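Local atomic coordinates of acid phosphatase (PDB entry 2A6P), a protein that hydrolyses a broad range of phosphate monoesters, works as a fructose-1,6-bisphosphatase in gluconeogenesis, and shows negligible phosphoglycerate mutase activity. Residues 11-16 with 52-58; 31-37 with 67-73; 60-66 with 79-85; 86-91 with 124-130; 112-116 with 168-172. One frame throughout, in Å; residues are numbered along the deposited sequence.

Followed from the N terminus, strand 13-17 is first met in contact 1, where 11-16 packs against 52-58, the end of helix 39-53 and the turn after it. Contact 2 crosses it: the loop 31-37 lies inside the stretch that contact 1 closes, but its partner, 67-73 on helix 68-76, lies beyond. Contact 3 begins where contact 1 ends and crosses contact 2, since strand 61-64 precedes that helix and 79-85 follows it. Contact 4 then joins the loop 86-91 to helix 124-141. Contact 5 crosses it, tying 112-116 to 168-172. Contacts 1 and 3 share the central sheet; contacts 2 and 4 border the active site; contact 5 reaches the second subunit.

Contact 1: residues 11-16 with 52-58; sequences HRLLLL and LGELELD
L14, on strand 13-17 of the central sheet of the histidine phosphatase fold, drives its CD1 methyl into a leucine cluster formed by the end of helix 39-53 and the turn behind it. Its partners come from different directions. L57 meets it tip to tip, CD2 lying 3.6 Å from L14 CD1, whereas L55 runs past it the opposite way, CD1 to CD1 at 3.7 Å. Farther along the strand, L16 CD2 touches L52 CD2 at 4.2 Å. Branched leucines suit this boundary because their methyls meet partners from several directions.

The polar grip lies nearer the start of the strand. R12 bends at chi3 (-61°), which turns its guanidinium toward the turn, and NH2 donates an almost straight bond to L55 O (3.1 Å, 170°), with L55 O lying in the guanidinium plane. A long arginine can thus cross L57 at about a right angle and hold a backbone oxygen of a turn that has left the helix. D146 ties the two segments together, accepting from R12 N with OD1 and from D58 N with OD2. At the outer edge H11 NE2 donates to D58 OD2 at 3.0 Å, approaching from above the carboxylate plane, with ring and carboxylate turned 31° apart.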
# COMPACT_ATOMS: atom_id res chain seq x y z
N HIS A 11 -16.53 3.69 7.17
CA HIS A 11 -15.73 4.85 6.77
C HIS A 11 -14.23 4.59 6.61
O HIS A 11 -13.74 3.51 6.94
CB HIS A 11 -15.95 6.02 7.74
CG HIS A 11 -17.31 6.63 7.61
ND1 HIS A 11 -18.38 6.25 8.39
CD2 HIS A 11 -17.80 7.52 6.71
CE1 HIS A 11 -19.47 6.87 7.97
NE2 HIS A 11 -19.14 7.64 6.95
N ARG A 12 -13.52 5.60 6.09
CA ARG A 12 -12.08 5.49 5.82
C ARG A 12 -11.21 6.61 6.38
O ARG A 12 -11.66 7.73 6.60
CB ARG A 12 -11.85 5.44 4.31
CG ARG A 12 -12.49 4.30 3.56
CD ARG A 12 -12.52 4.60 2.07
NE ARG A 12 -13.30 5.80 1.79
CZ ARG A 12 -13.48 6.34 0.58
NH1 ARG A 12 -12.92 5.78 -0.49
NH2 ARG A 12 -14.22 7.44 0.45
N LEU A 13 -9.93 6.29 6.57
CA LEU A 13 -8.94 7.26 7.04
C LEU A 13 -7.99 7.51 5.87
O LEU A 13 -7.29 6.59 5.43
CB LEU A 13 -8.15 6.71 8.23
CG LEU A 13 -6.86 7.44 8.62
CD1 LEU A 13 -7.15 8.89 8.99
CD2 LEU A 13 -6.18 6.73 9.77
N LEU A 14 -7.98 8.72 5.32
CA LEU A 14 -7.08 9.00 4.21
C LEU A 14 -5.94 9.86 4.73
O LEU A 14 -6.13 10.65 5.65
CB LEU A 14 -7.78 9.75 3.07
CG LEU A 14 -9.24 9.55 2.63
CD1 LEU A 14 -9.27 9.63 1.11
CD2 LEU A 14 -9.81 8.24 3.10
N LEU A 15 -4.76 9.69 4.15
CA LEU A 15 -3.61 10.49 4.54
C LEU A 15 -3.01 11.10 3.28
O LEU A 15 -2.88 10.43 2.27
CB LEU A 15 -2.54 9.64 5.24
CG LEU A 15 -3.01 8.95 6.52
CD1 LEU A 15 -3.68 7.62 6.19
CD2 LEU A 15 -1.81 8.74 7.40
N LEU A 16 -2.67 12.38 3.35
CA LEU A 16 -2.08 13.08 2.22
C LEU A 16 -0.76 13.73 2.62
O LEU A 16 -0.73 14.54 3.57
CB LEU A 16 -3.03 14.18 1.71
CG LEU A 16 -2.42 15.14 0.67
CD1 LEU A 16 -2.10 14.36 -0.61
CD2 LEU A 16 -3.37 16.30 0.37
N LEU A 52 -8.66 13.83 -4.86
CA LEU A 52 -9.50 13.62 -3.69
C LEU A 52 -10.96 13.82 -4.09
O LEU A 52 -11.87 13.22 -3.52
CB LEU A 52 -9.14 14.61 -2.58
CG LEU A 52 -8.19 14.30 -1.40
CD1 LEU A 52 -7.71 12.86 -1.43
CD2 LEU A 52 -7.03 15.26 -1.43
N GLY A 53 -11.15 14.67 -5.09
CA GLY A 53 -12.49 14.97 -5.57
C GLY A 53 -13.25 13.76 -6.08
O GLY A 53 -14.46 13.68 -5.88
N GLU A 54 -12.57 12.83 -6.72
CA GLU A 54 -13.26 11.66 -7.23
C GLU A 54 -13.19 10.45 -6.30
O GLU A 54 -13.43 9.31 -6.73
CB GLU A 54 -12.74 11.30 -8.63
CG GLU A 54 -11.25 11.09 -8.72
CD GLU A 54 -10.78 11.05 -10.17
OE1 GLU A 54 -10.98 12.05 -10.88
OE2 GLU A 54 -10.21 10.01 -10.59
N LEU A 55 -12.86 10.69 -5.04
CA LEU A 55 -12.79 9.61 -4.07
C LEU A 55 -14.12 9.50 -3.31
O LEU A 55 -14.29 8.62 -2.46
CB LEU A 55 -11.64 9.84 -3.08
CG LEU A 55 -10.24 9.54 -3.65
CD1 LEU A 55 -9.20 9.78 -2.57
CD2 LEU A 55 -10.18 8.10 -4.12
N GLU A 56 -15.05 10.39 -3.65
CA GLU A 56 -16.37 10.41 -3.02
C GLU A 56 -16.29 10.24 -1.52
O GLU A 56 -16.72 9.22 -0.97
CB GLU A 56 -17.26 9.32 -3.63
CG GLU A 56 -17.61 9.57 -5.10
CD GLU A 56 -18.66 8.62 -5.66
OE1 GLU A 56 -19.80 8.60 -5.13
OE2 GLU A 56 -18.33 7.90 -6.63
N LEU A 57 -15.74 11.25 -0.85
CA LEU A 57 -15.59 11.23 0.60
C LEU A 57 -16.86 11.70 1.31
O LEU A 57 -17.53 12.63 0.87
CB LEU A 57 -14.40 12.11 0.99
CG LEU A 57 -13.11 11.80 0.23
CD1 LEU A 57 -11.99 12.70 0.75
CD2 LEU A 57 -12.75 10.33 0.41
N ASP A 58 -17.17 11.04 2.43
CA ASP A 58 -18.36 11.36 3.20
C ASP A 58 -18.14 12.45 4.25
O ASP A 58 -17.55 12.20 5.31
CB ASP A 58 -18.87 10.09 3.88
CG ASP A 58 -20.23 10.27 4.50
OD1 ASP A 58 -21.17 10.57 3.75
OD2 ASP A 58 -20.36 10.13 5.74

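Contact 2: residues 31-37 with 67-73; sequences GGTEVEL and RRRTLDT
E34 grips the start of helix 68-76, at the active-site edge of the histidine phosphatase fold, with both carboxylate oxygens. OE2 forms a salt bridge with R67 NE (2.8 Å); OE2 lies in the guanidinium plane, whereas NE stands above the carboxylate plane. OE1 takes the backbone N-H of R68 in a nearly linear bond (3.0 Å, 177°). An acid suits this place because the first N-H groups of a helix lack acceptors within it. E34 bends at chi2 (-70°), which folds the carboxylate back over the helix end.

The same turn carries R69 to the active site, beside H18, the inferred phosphohistidine, and near a bound sulfate. R69 is extended from CG to NE, and its head is fixed by two loop carbonyls: NH1 to T33 O at 2.8 Å and NH2 to G31 O at 3.0 Å. A water bonded to R69 NH1 and R69 N, E34 OE1 and V35 O joins the two segments. The loop thereby sets the orientation of an arginine near the anion.

Farther along, L37 packs over the helix beside a water that joins L37 N to D72 OD2. L37 lays CD1 against D72 CB, whose carboxylate pairs with R42, and places CD2 3.6 Å from R69 O.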
# COMPACT_ATOMS: atom_id res chain seq x y z
N GLY A 31 11.88 18.59 9.71
CA GLY A 31 10.97 18.42 10.82
C GLY A 31 10.30 19.75 11.12
O GLY A 31 9.36 20.14 10.43
N GLY A 32 10.79 20.45 12.14
CA GLY A 32 10.22 21.74 12.48
C GLY A 32 10.57 22.87 11.52
O GLY A 32 9.88 23.89 11.49
N THR A 33 11.63 22.69 10.73
CA THR A 33 12.04 23.73 9.77
C THR A 33 10.91 24.09 8.80
O THR A 33 10.30 23.22 8.18
CB THR A 33 13.27 23.28 8.97
OG1 THR A 33 14.33 22.95 9.87
CG2 THR A 33 13.75 24.39 8.04
N GLU A 34 10.65 25.38 8.65
CA GLU A 34 9.60 25.87 7.76
C GLU A 34 10.08 26.09 6.33
O GLU A 34 10.48 27.20 5.95
CB GLU A 34 9.01 27.17 8.31
CG GLU A 34 8.29 27.01 9.63
CD GLU A 34 6.98 26.23 9.51
OE1 GLU A 34 6.59 25.86 8.37
OE2 GLU A 34 6.33 26.00 10.55
N VAL A 35 10.05 25.03 5.54
CA VAL A 35 10.47 25.08 4.14
C VAL A 35 9.22 25.29 3.29
O VAL A 35 8.14 24.79 3.62
CB VAL A 35 11.18 23.78 3.73
CG1 VAL A 35 11.56 23.81 2.27
CG2 VAL A 35 12.43 23.59 4.58
N GLU A 36 9.35 26.04 2.20
CA GLU A 36 8.21 26.30 1.33
C GLU A 36 8.06 25.24 0.24
O GLU A 36 9.01 24.53 -0.08
CB GLU A 36 8.38 27.67 0.66
CG GLU A 36 8.40 28.85 1.62
CD GLU A 36 7.05 29.07 2.27
OE1 GLU A 36 6.98 29.05 3.52
OE2 GLU A 36 6.06 29.28 1.53
N LEU A 37 6.86 25.15 -0.31
CA LEU A 37 6.57 24.22 -1.40
C LEU A 37 7.22 24.84 -2.63
O LEU A 37 7.30 26.06 -2.74
CB LEU A 37 5.07 24.13 -1.66
CG LEU A 37 4.12 23.49 -0.64
CD1 LEU A 37 2.70 23.55 -1.20
CD2 LEU A 37 4.51 22.04 -0.37
N ARG A 67 2.82 22.94 9.99
CA ARG A 67 3.82 23.46 9.07
C ARG A 67 3.14 24.19 7.92
O ARG A 67 2.03 23.83 7.53
CB ARG A 67 4.69 22.33 8.52
CG ARG A 67 5.49 21.55 9.58
CD ARG A 67 6.55 22.41 10.27
NE ARG A 67 5.99 23.29 11.29
CZ ARG A 67 5.49 22.86 12.46
NH1 ARG A 67 5.50 21.57 12.77
NH2 ARG A 67 4.98 23.74 13.31
N ARG A 68 3.81 25.20 7.39
CA ARG A 68 3.25 25.96 6.29
C ARG A 68 3.13 25.13 5.01
O ARG A 68 2.17 25.29 4.24
CB ARG A 68 4.08 27.21 6.01
CG ARG A 68 3.38 28.17 5.05
CD ARG A 68 2.01 28.60 5.61
NE ARG A 68 0.96 28.62 4.59
CZ ARG A 68 -0.31 28.92 4.83
NH1 ARG A 68 -0.70 29.24 6.07
NH2 ARG A 68 -1.20 28.91 3.84
N ARG A 69 4.09 24.24 4.76
CA ARG A 69 4.03 23.42 3.56
C ARG A 69 2.80 22.50 3.54
O ARG A 69 2.31 22.16 2.46
CB ARG A 69 5.32 22.58 3.40
CG ARG A 69 5.69 21.69 4.59
CD ARG A 69 7.05 21.03 4.34
NE ARG A 69 7.56 20.25 5.46
CZ ARG A 69 8.10 20.76 6.56
NH1 ARG A 69 8.20 22.07 6.71
NH2 ARG A 69 8.59 19.95 7.51
N THR A 70 2.31 22.10 4.72
CA THR A 70 1.13 21.25 4.79
C THR A 70 -0.14 22.11 4.74
O THR A 70 -1.13 21.74 4.11
CB THR A 70 1.10 20.36 6.07
OG1 THR A 70 1.56 21.11 7.20
CG2 THR A 70 1.98 19.11 5.88
N LEU A 71 -0.11 23.27 5.40
CA LEU A 71 -1.27 24.15 5.38
C LEU A 71 -1.48 24.60 3.93
O LEU A 71 -2.60 24.62 3.42
CB LEU A 71 -1.04 25.37 6.27
CG LEU A 71 -1.11 25.11 7.78
CD1 LEU A 71 -0.65 26.34 8.54
CD2 LEU A 71 -2.55 24.74 8.18
N ASP A 72 -0.37 24.94 3.28
CA ASP A 72 -0.39 25.39 1.89
C ASP A 72 -0.99 24.32 1.00
O ASP A 72 -1.83 24.61 0.15
CB ASP A 72 1.04 25.68 1.42
CG ASP A 72 1.18 27.08 0.85
OD1 ASP A 72 0.33 27.47 0.03
OD2 ASP A 72 2.15 27.77 1.23
N THR A 73 -0.54 23.08 1.19
CA THR A 73 -1.04 21.96 0.39
C THR A 73 -2.56 21.83 0.52
O THR A 73 -3.27 21.69 -0.49
CB THR A 73 -0.37 20.64 0.81
OG1 THR A 73 1.04 20.73 0.61
CG2 THR A 73 -0.92 19.48 -0.00
O HOH W 1 6.68 18.91 11.50
O HOH W 2 6.82 24.24 5.94
O HOH W 3 4.74 26.55 1.40

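Contact 3: residues 60-66 with 79-85; sequences PIVICSP and LTVNEVT
I63 and E83, then C64 and V84, pair as neighbours in parallel strands, and the tight part of the contact is here. C64 N donates to E83 O (2.8 Å), and T85 N returns a bond to C64 O (3.1 Å). Just before them V62 O takes two donors, N82 N at 2.8 Å and E83 N at 3.1 Å, so the chain around N82 is gathered onto one carbonyl. On the face bearing I63 and E83, I63 and T85 lie side by side, their CG2 methyls only 3.5 Å apart, closer than usual for two methyls. Beta-branched residues suit these extended strands. On the other face C64 CB sits 3.8 Å from V81 CG1, the small cysteine letting V81 come close. P66 is close too, its CD 3.1 Å from T85 O.

Toward L79, T80 and P60 the fit is looser. L79 reaches V62 only at 4.5 Å, CD1 to CG1. There a water donates to both P60 O and T80 O, joining two acceptors that cannot bond each other. E83 begins on the I63 face but leads its charged end away, as suits an exposed edge residue, and V84 too is exposed.

This is a beta-alpha-beta crossover: helix 68-76 links the two strands and covers C64, V81 and V84 with T70, L71 and A74. Strand 83-84 forms an edge of the sheet within the chain, while strand 61-64 has strand 147-151 as its next neighbour.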
# COMPACT_ATOMS: atom_id res chain seq x y z
N PRO A 60 -16.08 14.68 5.05
CA PRO A 60 -14.73 14.58 5.62
C PRO A 60 -14.31 15.63 6.65
O PRO A 60 -14.52 16.83 6.45
CB PRO A 60 -13.82 14.67 4.39
CG PRO A 60 -14.71 14.33 3.25
CD PRO A 60 -16.00 14.95 3.60
N ILE A 61 -13.70 15.17 7.74
CA ILE A 61 -13.17 16.10 8.73
C ILE A 61 -11.68 16.12 8.41
O ILE A 61 -11.02 15.07 8.41
CB ILE A 61 -13.41 15.64 10.19
CG1 ILE A 61 -12.73 16.63 11.15
CG2 ILE A 61 -12.89 14.23 10.38
CD1 ILE A 61 -12.90 16.30 12.63
N VAL A 62 -11.16 17.30 8.10
CA VAL A 62 -9.75 17.46 7.73
C VAL A 62 -8.87 18.01 8.86
O VAL A 62 -9.09 19.12 9.36
CB VAL A 62 -9.61 18.39 6.51
CG1 VAL A 62 -8.15 18.51 6.11
CG2 VAL A 62 -10.46 17.86 5.34
N ILE A 63 -7.87 17.21 9.24
CA ILE A 63 -6.92 17.56 10.29
C ILE A 63 -5.59 17.80 9.57
O ILE A 63 -5.17 16.98 8.75
CB ILE A 63 -6.77 16.41 11.31
CG1 ILE A 63 -8.11 16.15 12.01
CG2 ILE A 63 -5.76 16.79 12.38
CD1 ILE A 63 -9.19 15.58 11.13
N CYS A 64 -4.93 18.91 9.89
CA CYS A 64 -3.69 19.28 9.21
C CYS A 64 -2.50 19.60 10.12
O CYS A 64 -2.67 20.10 11.22
CB CYS A 64 -3.98 20.50 8.30
SG CYS A 64 -2.67 21.02 7.14
N SER A 65 -1.29 19.30 9.64
CA SER A 65 -0.07 19.59 10.39
C SER A 65 0.14 21.12 10.36
O SER A 65 -0.18 21.80 9.37
CB SER A 65 1.12 18.89 9.75
OG SER A 65 2.33 19.42 10.26
N PRO A 66 0.70 21.68 11.44
CA PRO A 66 0.94 23.12 11.55
C PRO A 66 1.94 23.75 10.59
O PRO A 66 1.94 24.96 10.40
CB PRO A 66 1.40 23.28 13.01
CG PRO A 66 0.77 22.10 13.70
CD PRO A 66 1.00 21.00 12.71
N LEU A 79 -9.09 22.17 0.00
CA LEU A 79 -9.71 21.64 1.19
C LEU A 79 -9.93 22.72 2.24
O LEU A 79 -9.24 23.74 2.26
CB LEU A 79 -8.83 20.55 1.80
CG LEU A 79 -8.39 19.36 0.94
CD1 LEU A 79 -7.37 18.53 1.71
CD2 LEU A 79 -9.60 18.52 0.58
N THR A 80 -10.91 22.51 3.11
CA THR A 80 -11.16 23.44 4.19
C THR A 80 -10.76 22.63 5.43
O THR A 80 -11.30 21.55 5.69
CB THR A 80 -12.65 23.87 4.25
OG1 THR A 80 -13.48 22.74 4.56
CG2 THR A 80 -13.07 24.43 2.90
N VAL A 81 -9.77 23.15 6.15
CA VAL A 81 -9.24 22.49 7.34
C VAL A 81 -10.11 22.70 8.58
O VAL A 81 -10.50 23.82 8.91
CB VAL A 81 -7.80 22.99 7.64
CG1 VAL A 81 -7.27 22.33 8.92
CG2 VAL A 81 -6.89 22.68 6.46
N ASN A 82 -10.41 21.60 9.27
CA ASN A 82 -11.24 21.63 10.47
C ASN A 82 -10.42 21.74 11.75
O ASN A 82 -10.84 22.38 12.70
CB ASN A 82 -12.12 20.37 10.55
CG ASN A 82 -13.08 20.27 9.39
OD1 ASN A 82 -14.00 21.08 9.27
ND2 ASN A 82 -12.88 19.28 8.52
N GLU A 83 -9.24 21.11 11.76
CA GLU A 83 -8.37 21.14 12.94
C GLU A 83 -6.90 21.20 12.52
O GLU A 83 -6.45 20.45 11.65
CB GLU A 83 -8.56 19.87 13.78
CG GLU A 83 -9.99 19.39 14.01
CD GLU A 83 -10.65 19.98 15.25
OE1 GLU A 83 -9.92 20.24 16.24
OE2 GLU A 83 -11.89 20.15 15.26
N VAL A 84 -6.15 22.12 13.14
CA VAL A 84 -4.72 22.24 12.88
C VAL A 84 -4.07 21.82 14.19
O VAL A 84 -4.37 22.39 15.24
CB VAL A 84 -4.31 23.69 12.55
CG1 VAL A 84 -2.79 23.78 12.37
CG2 VAL A 84 -4.99 24.14 11.28
N THR A 85 -3.21 20.80 14.14
CA THR A 85 -2.58 20.31 15.35
C THR A 85 -1.19 19.70 15.14
O THR A 85 -0.94 19.02 14.14
CB THR A 85 -3.50 19.25 16.03
OG1 THR A 85 -2.79 18.56 17.08
CG2 THR A 85 -4.00 18.25 15.00
O HOH W 4 -13.66 19.76 6.20

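Contact 4: residues 86-91 with 124-130; sequences GLLAEW and VAQVNDR
L87 and W91 approach R130 and V127 at the two ends of this contact, where a short 3-10 turn (86-88) opening into an extended chain passes alongside the first two turns of helix 124-141. The indole of W91 lies across V127 at about a right angle, and V127 presents one methyl to the flat surface: CG2 stands 3.5 Å from the centroid of the five-membered ring and 15° off its normal, a CH-pi contact. With V127 CG1 anti to the backbone N (chi1 -180°), CG2 stands beside that N and over the indole, while CG1 rests near CE3. V124 adds its CG2 at 4.2 Å from W91 CZ2. A beta-branched valine can set one methyl over the ring face while the other rests near its rim, and W91 NE1 keeps its polarity satisfied by donating to E122 O.

In the histidine phosphatase fold this loop after strand 83-84 brings E90, the proton donor/acceptor by similarity, to the active site while packing on helix 124-141. The N-H groups of F155 and H154, at the start of helix 153-163, bond to E90 OE1 and OE2 respectively; OE2 also binds a glycerol.

R130 reaches back along the loop with its chain bent at chi2 and chi3. Its CG packs on L87 CD1 at 3.6 Å, the two side chains sliding past each other in opposite directions. NH2 then donates to A89 O (2.8 Å, 133°), coming from well above the carbonyl plane, while NH1 pairs with E122.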
# COMPACT_ATOMS: atom_id res chain seq x y z
N GLY A 86 -0.29 19.97 16.08
CA GLY A 86 1.05 19.44 16.00
C GLY A 86 1.03 17.93 16.10
O GLY A 86 2.05 17.27 15.92
N LEU A 87 -0.14 17.37 16.40
CA LEU A 87 -0.26 15.92 16.50
C LEU A 87 0.18 15.26 15.18
O LEU A 87 0.69 14.13 15.17
CB LEU A 87 -1.71 15.52 16.82
CG LEU A 87 -1.92 14.01 16.96
CD1 LEU A 87 -1.14 13.53 18.18
CD2 LEU A 87 -3.41 13.68 17.10
N LEU A 88 -0.04 15.96 14.08
CA LEU A 88 0.32 15.43 12.77
C LEU A 88 1.67 15.94 12.27
O LEU A 88 2.02 15.73 11.10
CB LEU A 88 -0.76 15.80 11.74
CG LEU A 88 -2.22 15.38 11.99
CD1 LEU A 88 -3.04 15.62 10.72
CD2 LEU A 88 -2.29 13.92 12.38
N ALA A 89 2.43 16.60 13.14
CA ALA A 89 3.73 17.14 12.76
C ALA A 89 4.71 16.04 12.37
O ALA A 89 4.57 14.89 12.80
CB ALA A 89 4.31 17.97 13.92
N GLU A 90 5.69 16.36 11.54
CA GLU A 90 6.66 15.35 11.13
C GLU A 90 7.49 14.91 12.33
O GLU A 90 7.47 15.55 13.38
CB GLU A 90 7.59 15.88 10.04
CG GLU A 90 8.64 14.88 9.56
CD GLU A 90 8.04 13.56 9.10
OE1 GLU A 90 7.48 12.81 9.93
OE2 GLU A 90 8.11 13.28 7.89
N TRP A 91 8.20 13.80 12.16
CA TRP A 91 9.07 13.27 13.19
C TRP A 91 10.06 14.38 13.54
O TRP A 91 10.64 14.97 12.64
CB TRP A 91 9.84 12.07 12.63
CG TRP A 91 10.46 11.15 13.64
CD1 TRP A 91 11.27 11.50 14.68
CD2 TRP A 91 10.33 9.72 13.70
NE1 TRP A 91 11.65 10.38 15.38
CE2 TRP A 91 11.09 9.27 14.80
CE3 TRP A 91 9.64 8.77 12.92
CZ2 TRP A 91 11.18 7.92 15.15
CZ3 TRP A 91 9.74 7.41 13.27
CH2 TRP A 91 10.50 7.00 14.38
N VAL A 124 11.60 6.58 18.95
CA VAL A 124 10.59 5.72 18.34
C VAL A 124 9.36 5.64 19.26
O VAL A 124 8.22 5.80 18.81
CB VAL A 124 11.17 4.29 18.10
CG1 VAL A 124 10.09 3.36 17.56
CG2 VAL A 124 12.35 4.37 17.12
N ALA A 125 9.61 5.43 20.55
CA ALA A 125 8.55 5.33 21.54
C ALA A 125 7.61 6.53 21.49
O ALA A 125 6.38 6.39 21.51
CB ALA A 125 9.17 5.21 22.94
N GLN A 126 8.19 7.72 21.40
CA GLN A 126 7.39 8.93 21.36
C GLN A 126 6.53 9.04 20.10
O GLN A 126 5.38 9.46 20.17
CB GLN A 126 8.30 10.16 21.48
CG GLN A 126 8.86 10.36 22.89
CD GLN A 126 9.75 11.58 23.01
OE1 GLN A 126 10.84 11.63 22.44
NE2 GLN A 126 9.29 12.58 23.74
N VAL A 127 7.08 8.64 18.96
CA VAL A 127 6.29 8.72 17.74
C VAL A 127 5.27 7.61 17.72
O VAL A 127 4.18 7.78 17.18
CB VAL A 127 7.18 8.67 16.49
CG1 VAL A 127 6.32 8.77 15.24
CG2 VAL A 127 8.17 9.84 16.52
N ASN A 128 5.61 6.47 18.32
CA ASN A 128 4.69 5.33 18.40
C ASN A 128 3.42 5.77 19.11
O ASN A 128 2.31 5.47 18.67
CB ASN A 128 5.35 4.19 19.19
CG ASN A 128 4.42 3.01 19.39
OD1 ASN A 128 3.43 3.09 20.11
ND2 ASN A 128 4.75 1.90 18.75
N ASP A 129 3.59 6.49 20.22
CA ASP A 129 2.47 6.99 21.02
C ASP A 129 1.72 8.10 20.30
O ASP A 129 0.50 8.17 20.38
CB ASP A 129 2.95 7.52 22.36
CG ASP A 129 3.81 6.53 23.09
OD1 ASP A 129 3.46 5.33 23.09
OD2 ASP A 129 4.83 6.96 23.67
N ARG A 130 2.45 8.98 19.62
CA ARG A 130 1.80 10.06 18.90
C ARG A 130 0.95 9.46 17.77
O ARG A 130 -0.18 9.90 17.50
CB ARG A 130 2.84 11.04 18.33
CG ARG A 130 2.23 12.38 18.01
CD ARG A 130 3.22 13.53 18.18
NE ARG A 130 3.83 13.92 16.92
CZ ARG A 130 4.83 13.27 16.35
NH1 ARG A 130 5.33 12.20 16.95
NH2 ARG A 130 5.32 13.66 15.18

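Contact 5: residues 112-116 with 168-172; sequences LVWTH and LAEGS
L168 opens the 3-10 turn and meets the indole of W114 in two ways: its CD2 methyl lies 3.5 Å from W114 CZ3, the side chains crossing at about a right angle, and its carbonyl oxygen comes to 3.2 Å from CE3. A169 follows with its O 3.5 Å from W114 CB, while its methyl faces T115 CG2 more loosely, at 4.3 Å. G171 then slips beneath the ring. Its CA is 3.4 Å from the centroid of the six-membered ring and 10° off the normal, so bare backbone lies flat on the indole; glycine suits the spot because it has no side chain between backbone and ring. The opposite face is touched by V113 CG1. S172 completes the surface, its small CB 3.5 Å from W114 CD1 and 4.3 Å from L112 CD1. W114 CG is anti to the carbonyl carbon (chi1 -52°), and this swings the indole out over the turn.

H154 meets the same indole, and V190 of the second subunit packs on both L112 and S172. The CH-pi contact of G171 CA over W114 thus joins the short helix 113-116 to the 3-10 segment after helix 153-163, in the histidine phosphatase fold beside the dimer interface.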
# COMPACT_ATOMS: atom_id res chain seq x y z
N LEU A 112 18.09 3.97 10.56
CA LEU A 112 16.76 4.02 9.95
C LEU A 112 16.01 4.75 11.05
O LEU A 112 16.15 4.41 12.22
CB LEU A 112 16.13 2.64 9.78
CG LEU A 112 16.45 1.78 8.56
CD1 LEU A 112 15.65 0.48 8.67
CD2 LEU A 112 16.11 2.51 7.25
N VAL A 113 15.24 5.77 10.69
CA VAL A 113 14.53 6.51 11.71
C VAL A 113 13.63 5.57 12.50
O VAL A 113 13.45 5.73 13.70
CB VAL A 113 13.69 7.66 11.08
CG1 VAL A 113 12.64 7.10 10.13
CG2 VAL A 113 13.06 8.50 12.18
N TRP A 114 13.11 4.56 11.80
CA TRP A 114 12.19 3.57 12.37
C TRP A 114 12.71 2.72 13.52
O TRP A 114 11.93 2.27 14.37
CB TRP A 114 11.70 2.63 11.26
CG TRP A 114 11.17 3.40 10.14
CD1 TRP A 114 11.79 3.67 8.95
CD2 TRP A 114 9.94 4.13 10.12
NE1 TRP A 114 11.02 4.53 8.20
CE2 TRP A 114 9.88 4.83 8.90
CE3 TRP A 114 8.87 4.25 11.03
CZ2 TRP A 114 8.79 5.65 8.56
CZ3 TRP A 114 7.80 5.07 10.70
CH2 TRP A 114 7.77 5.76 9.47
N THR A 115 14.02 2.49 13.54
CA THR A 115 14.63 1.67 14.59
C THR A 115 15.52 2.49 15.54
O THR A 115 15.65 2.14 16.73
CB THR A 115 15.46 0.55 13.95
OG1 THR A 115 16.40 1.13 13.03
CG2 THR A 115 14.56 -0.41 13.19
N HIS A 116 16.12 3.57 15.05
CA HIS A 116 17.01 4.38 15.88
C HIS A 116 16.41 5.64 16.49
O HIS A 116 16.66 5.96 17.65
CB HIS A 116 18.25 4.79 15.09
CG HIS A 116 19.01 3.64 14.49
ND1 HIS A 116 20.38 3.66 14.34
CD2 HIS A 116 18.59 2.46 13.99
CE1 HIS A 116 20.77 2.53 13.78
NE2 HIS A 116 19.71 1.78 13.56
N LEU A 168 6.18 -0.03 15.18
CA LEU A 168 6.55 1.14 14.40
C LEU A 168 7.77 0.88 13.53
O LEU A 168 7.98 1.55 12.51
CB LEU A 168 6.81 2.34 15.32
CG LEU A 168 6.19 3.67 14.91
CD1 LEU A 168 7.12 4.80 15.34
CD2 LEU A 168 5.97 3.72 13.42
N ALA A 169 8.58 -0.08 13.93
CA ALA A 169 9.77 -0.43 13.17
C ALA A 169 9.44 -0.74 11.71
O ALA A 169 10.28 -0.57 10.84
CB ALA A 169 10.45 -1.65 13.79
N GLU A 170 8.20 -1.18 11.47
CA GLU A 170 7.75 -1.55 10.12
C GLU A 170 7.43 -0.36 9.21
O GLU A 170 7.08 -0.55 8.04
CB GLU A 170 6.51 -2.46 10.21
CG GLU A 170 6.67 -3.75 11.01
CD GLU A 170 7.84 -4.62 10.56
OE1 GLU A 170 8.29 -4.49 9.40
OE2 GLU A 170 8.31 -5.45 11.36
N GLY A 171 7.54 0.87 9.73
CA GLY A 171 7.26 2.03 8.90
C GLY A 171 8.19 2.11 7.69
O GLY A 171 7.91 2.81 6.71
N SER A 172 9.30 1.37 7.75
CA SER A 172 10.29 1.33 6.69
C SER A 172 9.78 0.56 5.47
O SER A 172 10.30 0.71 4.37
CB SER A 172 11.56 0.64 7.20
OG SER A 172 11.31 -0.72 7.57